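Local coordinates for transcriptional regulator, LacI family (Burkholderia phymatum, PDB 2RGY), which probably represses or otherwise regulates transcription in response to a small effector, likely a sugar, as a dimeric LacI-family regulator, at residues S50-Q55 / S75-D80; H126-L131 / P189-F194; L131-G136 / V164-S169; G175-T180 / L205-Q210; A236-H241 / V272-R277. One frame throughout, in Å; residues are numbered along the deposited sequence.

Contact 1. Residues S50-Q55 / S75-D80; sequences STPREQ and SHDLHD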
# COMPACT_ATOMS: atom_id res chain seq x y z
N SER A 50 14.92 -6.82 16.55
CA SER A 50 14.41 -6.42 17.87
C SER A 50 12.89 -6.50 17.86
O SER A 50 12.29 -6.81 16.82
CB SER A 50 14.84 -4.99 18.21
OG SER A 50 16.24 -4.84 18.13
N THR A 51 12.26 -6.23 19.00
CA THR A 51 10.80 -6.28 19.10
C THR A 51 10.21 -5.06 18.40
O THR A 51 10.90 -4.06 18.20
CB THR A 51 10.32 -6.28 20.57
OG1 THR A 51 10.60 -5.02 21.17
CG2 THR A 51 11.01 -7.38 21.36
N PRO A 52 8.93 -5.13 18.00
CA PRO A 52 8.30 -4.00 17.33
C PRO A 52 8.53 -2.70 18.08
O PRO A 52 8.88 -1.68 17.49
CB PRO A 52 6.84 -4.41 17.29
CG PRO A 52 6.94 -5.89 17.06
CD PRO A 52 8.02 -6.29 18.04
N ARG A 53 8.38 -2.75 19.40
CA ARG A 53 8.58 -1.57 20.23
C ARG A 53 10.00 -1.02 20.11
O ARG A 53 10.19 0.16 19.80
CB ARG A 53 8.30 -1.90 21.69
CG ARG A 53 8.51 -0.73 22.63
CD ARG A 53 8.48 -1.20 24.07
NE ARG A 53 8.55 -0.07 24.99
CZ ARG A 53 8.64 -0.18 26.31
NH1 ARG A 53 8.67 -1.38 26.88
NH2 ARG A 53 8.70 0.91 27.07
N GLU A 54 10.99 -1.87 20.37
CA GLU A 54 12.38 -1.45 20.29
C GLU A 54 12.79 -1.05 18.88
O GLU A 54 13.71 -0.25 18.70
CB GLU A 54 13.30 -2.57 20.79
CG GLU A 54 13.39 -2.66 22.31
CD GLU A 54 14.00 -1.41 22.94
OE1 GLU A 54 14.84 -0.75 22.29
OE2 GLU A 54 13.66 -1.09 24.11
N GLN A 55 12.13 -1.61 17.88
CA GLN A 55 12.44 -1.26 16.50
C GLN A 55 12.01 0.18 16.26
O GLN A 55 12.62 0.87 15.47
CB GLN A 55 11.69 -2.17 15.53
CG GLN A 55 12.22 -3.58 15.43
CD GLN A 55 11.47 -4.38 14.39
OE1 GLN A 55 11.41 -3.99 13.23
NE2 GLN A 55 10.88 -5.49 14.81
N SER A 75 3.07 5.24 15.96
CA SER A 75 3.38 3.87 16.33
C SER A 75 2.48 3.47 17.48
O SER A 75 2.29 4.24 18.42
CB SER A 75 4.84 3.75 16.76
OG SER A 75 5.09 2.52 17.42
N HIS A 76 1.92 2.27 17.40
CA HIS A 76 1.08 1.78 18.47
C HIS A 76 1.85 0.75 19.29
O HIS A 76 1.29 0.12 20.18
CB HIS A 76 -0.20 1.16 17.90
CG HIS A 76 0.05 -0.03 17.03
ND1 HIS A 76 0.60 -1.20 17.53
CD2 HIS A 76 -0.18 -0.25 15.72
CE1 HIS A 76 0.70 -2.08 16.54
NE2 HIS A 76 0.23 -1.53 15.44
N ASP A 77 3.13 0.59 18.97
CA ASP A 77 4.01 -0.35 19.68
C ASP A 77 4.76 0.37 20.80
O ASP A 77 5.20 -0.25 21.76
CB ASP A 77 5.03 -0.97 18.72
CG ASP A 77 4.40 -1.89 17.70
OD1 ASP A 77 3.93 -2.97 18.10
OD2 ASP A 77 4.39 -1.55 16.50
N LEU A 78 4.92 1.68 20.65
CA LEU A 78 5.61 2.46 21.67
C LEU A 78 4.72 2.56 22.90
O LEU A 78 3.50 2.55 22.80
CB LEU A 78 5.93 3.87 21.16
CG LEU A 78 6.90 4.05 19.99
CD1 LEU A 78 6.90 5.52 19.60
CD2 LEU A 78 8.31 3.61 20.39
N HIS A 79 5.34 2.66 24.07
CA HIS A 79 4.58 2.80 25.30
C HIS A 79 4.58 4.27 25.64
O HIS A 79 5.48 5.00 25.24
CB HIS A 79 5.23 2.00 26.43
CG HIS A 79 5.01 0.53 26.31
ND1 HIS A 79 4.75 -0.09 25.10
CD2 HIS A 79 5.05 -0.46 27.23
CE1 HIS A 79 4.65 -1.39 25.28
NE2 HIS A 79 4.82 -1.64 26.57
N ASP A 80 3.58 4.72 26.40
CA ASP A 80 3.51 6.13 26.74
C ASP A 80 4.84 6.68 27.26
O ASP A 80 5.25 7.77 26.89
CB ASP A 80 2.39 6.38 27.77
CG ASP A 80 0.99 6.18 27.18
OD1 ASP A 80 0.87 5.74 26.01
OD2 ASP A 80 -0.01 6.47 27.88
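The guanidinium of Arg53 lies flat on the imidazole of His79. His79 CG sits over the centre of the guanidinium, 3.6 Å above its plane, while Arg53 CZ comes down on the ring offset toward its rim; the two planes are only 8° apart. Further back along the arginine chain, CD passes over the same ring face and makes a CH-pi contact, 4.2 Å from the centroid. With CG anti to the backbone N (chi1 179°) and the chain extended to NE, Arg53 carries its guanidinium out to the ring, the two side chains crossing at about a right angle. At the polar end of Arg53, NE and NH2 form salt bridges with Asp82 and Glu81 at the start of helix 80-89, which should fix the guanidinium's rotation and leave its flat face to the histidine. No hydrogen bond joins the two segments; the remaining contacts are van der Waals approaches, some to backbone oxygens. CG of Arg53 rests 3.5 Å from Asp77 O, and CB of Pro52 meets Asp77 OD1 at 3.3 Å. Leu78 CD2 comes to 4.0 Å from Arg53 O, its side chain also packing on Ala56 and Leu57. Thr51 N-caps helix 52-65 by accepting from Glu54 N, and Ser75 OG accepts from Asp77 N at 3.2 Å, an ST turn. This surface contact joins the N-terminal end of helix 52-65 to the loop between strand 70-73 and helix 80-89, at the strand's C-terminal end in the parallel alpha/beta subdomain of a LacI-type effector-binding core.

Contact 2. Residues H126-L131 / P189-F194; sequences HGHRKL and PFTGLF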
# COMPACT_ATOMS: atom_id res chain seq x y z
N HIS A 126 -28.76 -2.96 11.34
CA HIS A 126 -29.09 -3.87 10.26
C HIS A 126 -29.64 -5.19 10.79
O HIS A 126 -29.65 -6.20 10.08
CB HIS A 126 -27.87 -4.08 9.36
CG HIS A 126 -27.63 -2.95 8.41
ND1 HIS A 126 -28.20 -2.92 7.15
CD2 HIS A 126 -26.97 -1.78 8.56
CE1 HIS A 126 -27.89 -1.77 6.57
NE2 HIS A 126 -27.15 -1.06 7.40
N GLY A 127 -30.10 -5.16 12.04
CA GLY A 127 -30.69 -6.35 12.64
C GLY A 127 -29.77 -7.41 13.22
O GLY A 127 -30.25 -8.43 13.70
N HIS A 128 -28.46 -7.21 13.18
CA HIS A 128 -27.55 -8.20 13.72
C HIS A 128 -27.49 -8.14 15.26
O HIS A 128 -27.29 -7.07 15.83
CB HIS A 128 -26.16 -8.00 13.11
CG HIS A 128 -26.16 -8.10 11.61
ND1 HIS A 128 -26.10 -9.31 10.95
CD2 HIS A 128 -26.26 -7.15 10.66
CE1 HIS A 128 -26.18 -9.09 9.65
NE2 HIS A 128 -26.27 -7.79 9.44
N ARG A 129 -27.66 -9.30 15.91
CA ARG A 129 -27.62 -9.41 17.37
C ARG A 129 -26.45 -10.26 17.84
O ARG A 129 -25.97 -10.11 18.97
CB ARG A 129 -28.92 -10.05 17.89
CG ARG A 129 -30.18 -9.22 17.72
CD ARG A 129 -30.26 -8.06 18.69
NE ARG A 129 -30.09 -8.47 20.09
CZ ARG A 129 -30.11 -7.63 21.12
NH1 ARG A 129 -30.31 -6.33 20.91
NH2 ARG A 129 -29.91 -8.08 22.36
N LYS A 130 -26.00 -11.18 16.99
CA LYS A 130 -24.87 -12.06 17.30
C LYS A 130 -23.71 -11.54 16.47
O LYS A 130 -23.66 -11.75 15.26
CB LYS A 130 -25.18 -13.50 16.91
CG LYS A 130 -26.33 -14.15 17.67
CD LYS A 130 -25.93 -14.52 19.10
CE LYS A 130 -27.06 -15.26 19.81
NZ LYS A 130 -28.34 -14.47 19.84
N LEU A 131 -22.78 -10.85 17.13
CA LEU A 131 -21.64 -10.24 16.47
C LEU A 131 -20.32 -10.87 16.88
O LEU A 131 -20.25 -11.59 17.87
CB LEU A 131 -21.62 -8.76 16.81
CG LEU A 131 -22.99 -8.07 16.67
CD1 LEU A 131 -22.99 -6.76 17.41
CD2 LEU A 131 -23.30 -7.88 15.19
N PRO A 189 -21.25 -18.79 16.96
CA PRO A 189 -22.20 -18.23 16.01
C PRO A 189 -22.05 -16.71 15.88
O PRO A 189 -21.68 -16.04 16.84
CB PRO A 189 -23.54 -18.63 16.59
CG PRO A 189 -23.29 -18.51 18.06
CD PRO A 189 -21.93 -19.18 18.21
N PHE A 190 -22.33 -16.18 14.69
CA PHE A 190 -22.27 -14.74 14.46
C PHE A 190 -22.74 -14.42 13.05
O PHE A 190 -22.48 -15.17 12.11
CB PHE A 190 -20.84 -14.22 14.68
CG PHE A 190 -19.88 -14.57 13.58
CD1 PHE A 190 -19.75 -13.74 12.46
CD2 PHE A 190 -19.11 -15.73 13.65
CE1 PHE A 190 -18.86 -14.06 11.42
CE2 PHE A 190 -18.22 -16.07 12.63
CZ PHE A 190 -18.09 -15.23 11.51
N THR A 191 -23.47 -13.32 12.90
CA THR A 191 -23.95 -12.94 11.58
C THR A 191 -23.32 -11.63 11.16
O THR A 191 -23.45 -11.22 10.01
CB THR A 191 -25.48 -12.78 11.56
OG1 THR A 191 -25.87 -11.74 12.45
CG2 THR A 191 -26.16 -14.09 11.96
N GLY A 192 -22.65 -10.97 12.10
CA GLY A 192 -22.01 -9.70 11.82
C GLY A 192 -20.61 -9.66 12.40
O GLY A 192 -20.41 -10.03 13.56
N LEU A 193 -19.65 -9.20 11.60
CA LEU A 193 -18.25 -9.14 12.01
C LEU A 193 -17.63 -7.75 11.91
O LEU A 193 -17.77 -7.07 10.90
CB LEU A 193 -17.42 -10.11 11.16
CG LEU A 193 -15.89 -10.03 11.28
CD1 LEU A 193 -15.47 -10.47 12.67
CD2 LEU A 193 -15.24 -10.92 10.23
N PHE A 194 -16.93 -7.34 12.96
CA PHE A 194 -16.25 -6.06 12.98
C PHE A 194 -14.74 -6.29 13.00
O PHE A 194 -14.23 -6.97 13.89
CB PHE A 194 -16.66 -5.25 14.20
CG PHE A 194 -15.84 -4.01 14.41
CD1 PHE A 194 -15.51 -3.18 13.34
CD2 PHE A 194 -15.46 -3.63 15.70
CE1 PHE A 194 -14.81 -1.99 13.54
CE2 PHE A 194 -14.76 -2.43 15.92
CZ PHE A 194 -14.43 -1.61 14.84
O HOH W 1 -27.38 -11.79 14.53
O HOH W 2 -21.92 -13.81 18.70
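Lys130 and Leu131 run beside Phe190 to Gly192 where two parallel strands of a Rossmann-like alpha/beta sheet begin, with Leu131 and Gly192 as the bridge pair. Backbone bonding turns on one acceptor: Lys130 O takes a strong bond from Thr191 N, 2.8 Å with an N-H...O angle of 166°, and a weak one from Gly192 N. Two CA-H...O contacts add to the pairing, Phe190 CA to the same Lys130 O and Leu131 CA to Gly192 O, the latter at 3.2 Å.

Van der Waals contact is modest. CB of Phe190 lies 4.0 Å from the carbonyl carbon of Leu131, while the ring turns away to pack on Ala132 and Phe208. On the sheet face that carries Leu131, its CD2 methyl comes to 4.0 Å from Gly192 CA; the absence of a CB on Gly192 lets it settle there, since a CB at that position would collide with the methyl.

Two waters bridge the segments. One molecule donates to Leu131 O and to Pro189 O; another accepts from Arg129 N and is hydrogen-bonded to Thr191 OG1.

The remaining polar link joins side chains. His128 follows Gly127, the C-prime residue of the Schellman motif that ends helix 112-125, and its NE2 is bound to Ala281 O near the C-terminus. With OG1 of Thr191 between its own backbone N and carbonyl carbon (chi1 62°), the hydroxyl meets the edge of the imidazole, near the ring plane: His128 ND1 and Thr191 OG1 are 2.9 Å apart, in a nearly straight hydrogen bond of 171°.

Contact 3. Residues L131-G136 / V164-S169; sequences LAVISG and VPLIES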
# COMPACT_ATOMS: atom_id res chain seq x y z
N LEU A 131 -22.78 -10.85 17.13
CA LEU A 131 -21.64 -10.24 16.47
C LEU A 131 -20.32 -10.87 16.88
O LEU A 131 -20.25 -11.59 17.87
CB LEU A 131 -21.62 -8.76 16.81
CG LEU A 131 -22.99 -8.07 16.67
CD1 LEU A 131 -22.99 -6.76 17.41
CD2 LEU A 131 -23.30 -7.88 15.19
N ALA A 132 -19.28 -10.58 16.11
CA ALA A 132 -17.93 -11.08 16.36
C ALA A 132 -16.94 -9.96 16.05
O ALA A 132 -17.24 -9.06 15.27
CB ALA A 132 -17.64 -12.31 15.49
N VAL A 133 -15.76 -10.01 16.67
CA VAL A 133 -14.76 -8.98 16.44
C VAL A 133 -13.34 -9.51 16.27
O VAL A 133 -12.91 -10.40 16.99
CB VAL A 133 -14.72 -7.96 17.60
CG1 VAL A 133 -13.67 -6.90 17.31
CG2 VAL A 133 -16.09 -7.33 17.82
N ILE A 134 -12.63 -8.95 15.29
CA ILE A 134 -11.23 -9.30 15.05
C ILE A 134 -10.53 -7.97 15.27
O ILE A 134 -10.70 -7.04 14.48
CB ILE A 134 -11.00 -9.78 13.60
CG1 ILE A 134 -11.65 -11.15 13.39
CG2 ILE A 134 -9.50 -9.84 13.31
CD1 ILE A 134 -11.53 -11.67 11.97
N SER A 135 -9.77 -7.86 16.35
CA SER A 135 -9.11 -6.59 16.65
C SER A 135 -7.61 -6.57 16.44
O SER A 135 -7.01 -7.54 15.97
CB SER A 135 -9.42 -6.17 18.09
OG SER A 135 -8.51 -6.77 19.02
N GLY A 136 -7.02 -5.42 16.78
CA GLY A 136 -5.59 -5.26 16.68
C GLY A 136 -5.05 -5.62 18.04
O GLY A 136 -5.80 -6.11 18.88
N VAL A 164 -19.30 -11.75 23.41
CA VAL A 164 -18.91 -11.54 22.01
C VAL A 164 -17.54 -12.11 21.66
O VAL A 164 -16.53 -11.73 22.26
CB VAL A 164 -18.91 -10.02 21.68
CG1 VAL A 164 -18.41 -9.78 20.26
CG2 VAL A 164 -20.31 -9.46 21.85
N PRO A 165 -17.49 -13.05 20.71
CA PRO A 165 -16.19 -13.62 20.33
C PRO A 165 -15.25 -12.50 19.84
O PRO A 165 -15.61 -11.70 18.98
CB PRO A 165 -16.56 -14.62 19.22
CG PRO A 165 -17.90 -14.15 18.73
CD PRO A 165 -18.59 -13.72 20.00
N LEU A 166 -14.06 -12.47 20.42
CA LEU A 166 -13.07 -11.45 20.12
C LEU A 166 -11.71 -12.11 19.89
O LEU A 166 -11.15 -12.72 20.80
CB LEU A 166 -13.00 -10.47 21.29
CG LEU A 166 -12.23 -9.14 21.23
CD1 LEU A 166 -10.86 -9.39 20.65
CD2 LEU A 166 -12.98 -8.12 20.39
N ILE A 167 -11.18 -11.99 18.68
CA ILE A 167 -9.87 -12.56 18.36
C ILE A 167 -8.85 -11.43 18.30
O ILE A 167 -9.01 -10.49 17.52
CB ILE A 167 -9.87 -13.25 16.98
CG1 ILE A 167 -11.09 -14.16 16.84
CG2 ILE A 167 -8.61 -14.07 16.83
CD1 ILE A 167 -11.09 -15.37 17.77
N GLU A 168 -7.80 -11.50 19.12
CA GLU A 168 -6.77 -10.47 19.11
C GLU A 168 -5.85 -10.75 17.92
O GLU A 168 -5.42 -11.89 17.72
CB GLU A 168 -5.95 -10.50 20.40
CG GLU A 168 -5.13 -9.23 20.63
CD GLU A 168 -4.05 -9.40 21.69
OE1 GLU A 168 -4.22 -10.23 22.62
OE2 GLU A 168 -3.02 -8.70 21.62
N SER A 169 -5.56 -9.72 17.13
CA SER A 169 -4.68 -9.88 15.98
C SER A 169 -3.65 -8.75 15.90
O SER A 169 -3.46 -8.03 16.88
CB SER A 169 -5.50 -9.96 14.69
OG SER A 169 -4.68 -10.42 13.63
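Val133 and Leu166 form the tight part of this strand pair. They stand side by side, pointing the same way from neighbouring strands, and CD2 of Leu166 presses against Val133 CB at 3.3 Å and against Val133 CG1 at 3.4 Å, both shorter than usual for carbon atoms. CG of Leu166 is anti to its backbone N (chi1 -170°), and the other methyl, CD1, comes to 3.9 Å from Ser135 OG. Just before them Val164 CG1 crosses toward Val133 CG2. Ala132 CB meets Pro165 CG at 3.7 Å, away from the Val133-Leu166 face.

The backbones are bound in the staggered pattern of parallel strands: Val133 N to Pro165 O, Ile167 N to Val133 O and Ser135 N to Ile167 O, all 2.9-3.0 Å and each donor nearly along the C=O axis. The two strands belong to the beta-alpha-beta unit in which helix 141-155 connects strand 131-135 to strand 166-168, with the last strand at the edge of the mixed sheet. Helix 141-155 covers the Val133 face through Phe150, and helix 173-186 covers the Ile134 and Ile167 face through Ala179.

Toward the C-terminal ends the bonding weakens and the side of Glu168 is exposed. The next bond, Ser169 N to Ser135 O, is weak, with an angle of 127° at the hydrogen. Ser135 OG, between its backbone N and carbonyl carbon (chi1 85°), turns back on its own segment and donates to Gly136 O at 2.8 Å. The chain of Glu168 is extended, CG passing 3.6 Å from Gly136 O, and its OE2 accepts from Phe138 N.

Contact 4. Residues G175-T180 / L205-Q210; sequences GGYAAT and LARFQQ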
# COMPACT_ATOMS: atom_id res chain seq x y z
N GLY A 175 -2.39 -11.71 9.66
CA GLY A 175 -3.00 -11.76 10.98
C GLY A 175 -4.50 -11.85 10.86
O GLY A 175 -5.14 -12.65 11.54
N GLY A 176 -5.07 -11.03 9.99
CA GLY A 176 -6.51 -11.04 9.80
C GLY A 176 -7.00 -12.37 9.26
O GLY A 176 -8.06 -12.85 9.66
N TYR A 177 -6.23 -12.97 8.37
CA TYR A 177 -6.60 -14.25 7.78
C TYR A 177 -6.64 -15.33 8.85
O TYR A 177 -7.59 -16.11 8.95
CB TYR A 177 -5.62 -14.66 6.69
CG TYR A 177 -6.01 -15.93 5.97
CD1 TYR A 177 -7.04 -15.92 5.03
CD2 TYR A 177 -5.36 -17.14 6.22
CE1 TYR A 177 -7.41 -17.09 4.35
CE2 TYR A 177 -5.72 -18.31 5.56
CZ TYR A 177 -6.74 -18.28 4.63
OH TYR A 177 -7.13 -19.44 3.97
N ALA A 178 -5.58 -15.38 9.66
CA ALA A 178 -5.47 -16.36 10.73
C ALA A 178 -6.56 -16.15 11.78
O ALA A 178 -7.08 -17.11 12.35
CB ALA A 178 -4.09 -16.25 11.37
N ALA A 179 -6.89 -14.89 12.04
CA ALA A 179 -7.90 -14.59 13.04
C ALA A 179 -9.28 -15.02 12.55
O ALA A 179 -10.11 -15.49 13.34
CB ALA A 179 -7.89 -13.10 13.37
N THR A 180 -9.53 -14.87 11.25
CA THR A 180 -10.82 -15.28 10.71
C THR A 180 -10.94 -16.79 10.82
O THR A 180 -11.98 -17.32 11.20
CB THR A 180 -11.01 -14.85 9.23
OG1 THR A 180 -10.93 -13.42 9.12
CG2 THR A 180 -12.38 -15.28 8.73
N LEU A 205 -12.75 -11.41 4.19
CA LEU A 205 -13.53 -11.58 2.97
C LEU A 205 -12.87 -12.66 2.12
O LEU A 205 -13.54 -13.36 1.37
CB LEU A 205 -13.58 -10.28 2.17
CG LEU A 205 -14.34 -9.11 2.82
CD1 LEU A 205 -14.36 -7.92 1.86
CD2 LEU A 205 -15.75 -9.54 3.14
N ALA A 206 -11.55 -12.78 2.25
CA ALA A 206 -10.79 -13.76 1.49
C ALA A 206 -11.14 -15.16 1.95
O ALA A 206 -11.38 -16.03 1.13
CB ALA A 206 -9.29 -13.52 1.64
N ARG A 207 -11.16 -15.36 3.26
CA ARG A 207 -11.47 -16.66 3.85
C ARG A 207 -12.91 -17.04 3.56
O ARG A 207 -13.18 -18.14 3.10
CB ARG A 207 -11.23 -16.63 5.37
CG ARG A 207 -11.43 -17.97 6.05
CD ARG A 207 -10.71 -19.07 5.28
NE ARG A 207 -10.76 -20.36 5.97
CZ ARG A 207 -10.42 -21.52 5.41
NH1 ARG A 207 -10.00 -21.56 4.16
NH2 ARG A 207 -10.51 -22.64 6.11
N PHE A 208 -13.84 -16.13 3.82
CA PHE A 208 -15.25 -16.39 3.57
C PHE A 208 -15.49 -16.84 2.14
O PHE A 208 -16.31 -17.71 1.89
CB PHE A 208 -16.08 -15.14 3.86
CG PHE A 208 -16.15 -14.77 5.32
CD1 PHE A 208 -16.67 -13.53 5.71
CD2 PHE A 208 -15.70 -15.66 6.30
CE1 PHE A 208 -16.74 -13.17 7.05
CE2 PHE A 208 -15.77 -15.31 7.66
CZ PHE A 208 -16.29 -14.06 8.03
N GLN A 209 -14.79 -16.22 1.19
CA GLN A 209 -14.95 -16.56 -0.22
C GLN A 209 -14.43 -17.98 -0.48
O GLN A 209 -15.02 -18.74 -1.25
CB GLN A 209 -14.22 -15.54 -1.10
CG GLN A 209 -14.58 -15.58 -2.60
CD GLN A 209 -13.90 -16.71 -3.36
OE1 GLN A 209 -12.83 -17.16 -2.98
NE2 GLN A 209 -14.52 -17.14 -4.45
N GLN A 210 -13.33 -18.34 0.19
CA GLN A 210 -12.76 -19.67 0.03
C GLN A 210 -13.70 -20.76 0.54
O GLN A 210 -13.68 -21.88 0.03
CB GLN A 210 -11.42 -19.78 0.78
CG GLN A 210 -10.34 -18.81 0.30
CD GLN A 210 -9.05 -18.90 1.10
OE1 GLN A 210 -8.99 -19.55 2.15
NE2 GLN A 210 -8.02 -18.22 0.62
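Tyr177 and Gln210 reach toward each other tip to tip from two neighbouring helices. Tyr177 OH donates to Gln210 OE1 at 2.6 Å, arriving in the plane of the amide carbonyl on a lone pair, with the oxygen at the edge of the ring and ring and amide planes 67° apart. Tyr177 CG, anti to the backbone N, directs the ring toward helix 198-210, and the Gln210 chain is extended beyond CG. The same OE1 takes a second bond, from Arg207 NH1 at 3.0 Å, so two donors grip it. Arg207 bends at chi2 (47°), and its CD passes obliquely by the tyrosine, 3.8 Å from Tyr177 OH. The helices, 173-186 and 198-210, flank strand 192-195 in the chain and lie together on one face of the mixed alpha/beta sheet, their local axes crossing at -47° and 9.3 Å apart. Nearer the sheet, Thr180 supplies the apolar contact. Its CG2, anti to the backbone N, meets Phe208 CE2 at 3.6 Å and Arg207 CB at 3.8 Å. Thr180 OG1 instead donates to Gly176 O, which Thr180 N reaches from the opposite face of the carbonyl plane. Tyr232 of the second subunit packs on Tyr177 and Ala206.

Contact 5. Residues A236-H241 / V272-R277; sequences ALTSVH and VTVSMR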
# COMPACT_ATOMS: atom_id res chain seq x y z
N ALA A 236 -17.57 -4.72 -2.22
CA ALA A 236 -17.11 -3.40 -1.78
C ALA A 236 -17.27 -3.33 -0.26
O ALA A 236 -18.37 -3.53 0.26
CB ALA A 236 -17.91 -2.31 -2.47
N LEU A 237 -16.18 -3.03 0.43
CA LEU A 237 -16.17 -3.00 1.89
C LEU A 237 -16.73 -1.77 2.58
O LEU A 237 -16.24 -0.65 2.38
CB LEU A 237 -14.75 -3.24 2.41
CG LEU A 237 -14.57 -3.33 3.92
CD1 LEU A 237 -15.24 -4.60 4.45
CD2 LEU A 237 -13.09 -3.32 4.26
N THR A 238 -17.76 -1.98 3.41
CA THR A 238 -18.36 -0.91 4.19
C THR A 238 -17.36 -0.68 5.32
O THR A 238 -16.93 -1.63 5.98
CB THR A 238 -19.74 -1.34 4.76
OG1 THR A 238 -20.68 -1.44 3.67
CG2 THR A 238 -20.24 -0.32 5.78
N SER A 239 -16.99 0.57 5.53
CA SER A 239 -15.98 0.87 6.53
C SER A 239 -16.19 2.18 7.26
O SER A 239 -16.79 3.11 6.72
CB SER A 239 -14.60 0.89 5.85
OG SER A 239 -13.54 1.16 6.75
N VAL A 240 -15.71 2.25 8.49
CA VAL A 240 -15.79 3.46 9.29
C VAL A 240 -14.72 4.39 8.72
O VAL A 240 -13.54 4.03 8.63
CB VAL A 240 -15.49 3.16 10.78
CG1 VAL A 240 -15.38 4.45 11.56
CG2 VAL A 240 -16.59 2.28 11.37
N HIS A 241 -15.14 5.58 8.31
CA HIS A 241 -14.22 6.54 7.73
C HIS A 241 -13.48 7.41 8.75
O HIS A 241 -14.10 8.21 9.46
CB HIS A 241 -14.95 7.46 6.76
CG HIS A 241 -14.06 8.48 6.13
ND1 HIS A 241 -13.24 8.19 5.07
CD2 HIS A 241 -13.82 9.77 6.46
CE1 HIS A 241 -12.53 9.25 4.76
NE2 HIS A 241 -12.85 10.23 5.59
N VAL A 272 -16.07 11.56 12.14
CA VAL A 272 -15.88 10.19 11.71
C VAL A 272 -17.28 9.80 11.22
O VAL A 272 -18.29 10.15 11.83
CB VAL A 272 -15.46 9.30 12.89
CG1 VAL A 272 -16.54 9.33 13.95
CG2 VAL A 272 -15.21 7.88 12.43
N THR A 273 -17.33 9.13 10.08
CA THR A 273 -18.59 8.71 9.50
C THR A 273 -18.44 7.28 9.00
O THR A 273 -17.37 6.67 9.14
CB THR A 273 -18.97 9.59 8.30
OG1 THR A 273 -17.89 9.57 7.35
CG2 THR A 273 -19.24 11.03 8.75
N VAL A 274 -19.51 6.73 8.44
CA VAL A 274 -19.45 5.37 7.92
C VAL A 274 -19.63 5.38 6.41
O VAL A 274 -20.58 5.97 5.90
CB VAL A 274 -20.52 4.47 8.54
CG1 VAL A 274 -20.53 3.13 7.85
CG2 VAL A 274 -20.22 4.28 10.01
N SER A 275 -18.69 4.76 5.71
CA SER A 275 -18.77 4.69 4.27
C SER A 275 -19.53 3.41 3.92
O SER A 275 -18.96 2.32 3.92
CB SER A 275 -17.37 4.67 3.67
OG SER A 275 -16.69 5.86 4.03
N MSE A 276 -20.82 3.56 3.66
CA MSE A 276 -21.67 2.42 3.33
C MSE A 276 -21.41 1.91 1.93
O MSE A 276 -21.56 2.65 0.96
CB MSE A 276 -23.15 2.79 3.47
CG MSE A 276 -23.70 2.85 4.89
SE MSE A 276 -23.73 1.26 5.78
CE MSE A 276 -24.43 0.18 4.57
N ARG A 277 -21.02 0.65 1.83
CA ARG A 277 -20.77 0.06 0.52
C ARG A 277 -21.63 -1.19 0.38
O ARG A 277 -22.83 -1.12 0.61
CB ARG A 277 -19.28 -0.22 0.34
CG ARG A 277 -18.45 1.07 0.44
CD ARG A 277 -17.19 1.03 -0.41
NE ARG A 277 -16.46 2.30 -0.40
CZ ARG A 277 -15.74 2.74 0.62
NH1 ARG A 277 -15.65 2.03 1.74
NH2 ARG A 277 -15.11 3.90 0.53
O HOH W 3 -23.15 -2.38 3.01
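Arg277 folds over the backbone of Ala236 and Leu237, just beyond an antiparallel strand pair. Its CB lies 3.8 Å from Ala236 CB and close to Ala236 O. CG lies near Leu237 O; the bend at chi2 (-149°) then keeps CD near the same oxygen. NE and CZ stay farther from it, but NH1 returns, donating a 2.8 Å bond to Leu237 O with the acceptor at the edge of the guanidinium and close to its plane. The other tip, NH2, makes a salt bridge to Asp226.

The main chain of Arg277 is held as well: its N donates to Thr238 OG1 at 2.8 Å, and a water hydrogen-bonded to that hydroxyl gives a weak bond to Arg277 O. From here the strands run antiparallel. Ser239 and Ser275 form a hydrogen-bonded pair with Ser275 N to Ser239 O at 2.7 Å; His241 and Thr273 form another, His241 N to Thr273 O at 2.6 Å with a weak return bond. Between them is the non-hydrogen-bonded pair of Val240 and Val274. On the valine face, Val240 CG1 meets Val272 CG2 at 3.5 Å, and Val274 packs on helix 112-125. On the other face His241 CB touches Ser275 OG at 3.6 Å.

Strand 273-275 thus closes the edge of the mixed sheet as its antiparallel strand. Three polar groups, the Arg277 guanidinium, His241 ND1 and Ser275 OG, meet Asp226, while Ser239 OG bonds to Asp198. Such a cluster would be expected to keep Asp226 ionised, and it ties both strands to the loop after strand 220-223.

In the fold
Contacts 2, 3 and 5 lie in one mixed sheet. Contacts 2 and 3 share Leu131 and are joined by Gly192 O to Ala132 N (2.8 Å) and Phe194 N to Ala132 O (2.9 Å), while contact 5 forms the far edge, its centre 19 Å from that of contact 3. Contact 4 covers a face: Ile134 CG2 touches Ala179 CB at 3.6 Å, and Phe208 packs on Leu193 and Phe190 of contact 2. Contact 1 belongs to the other subdomain and touches none of them; its nearest atoms are about 7 Å from contact 3. In LacI relatives the effector binds in the cleft between the two subdomains.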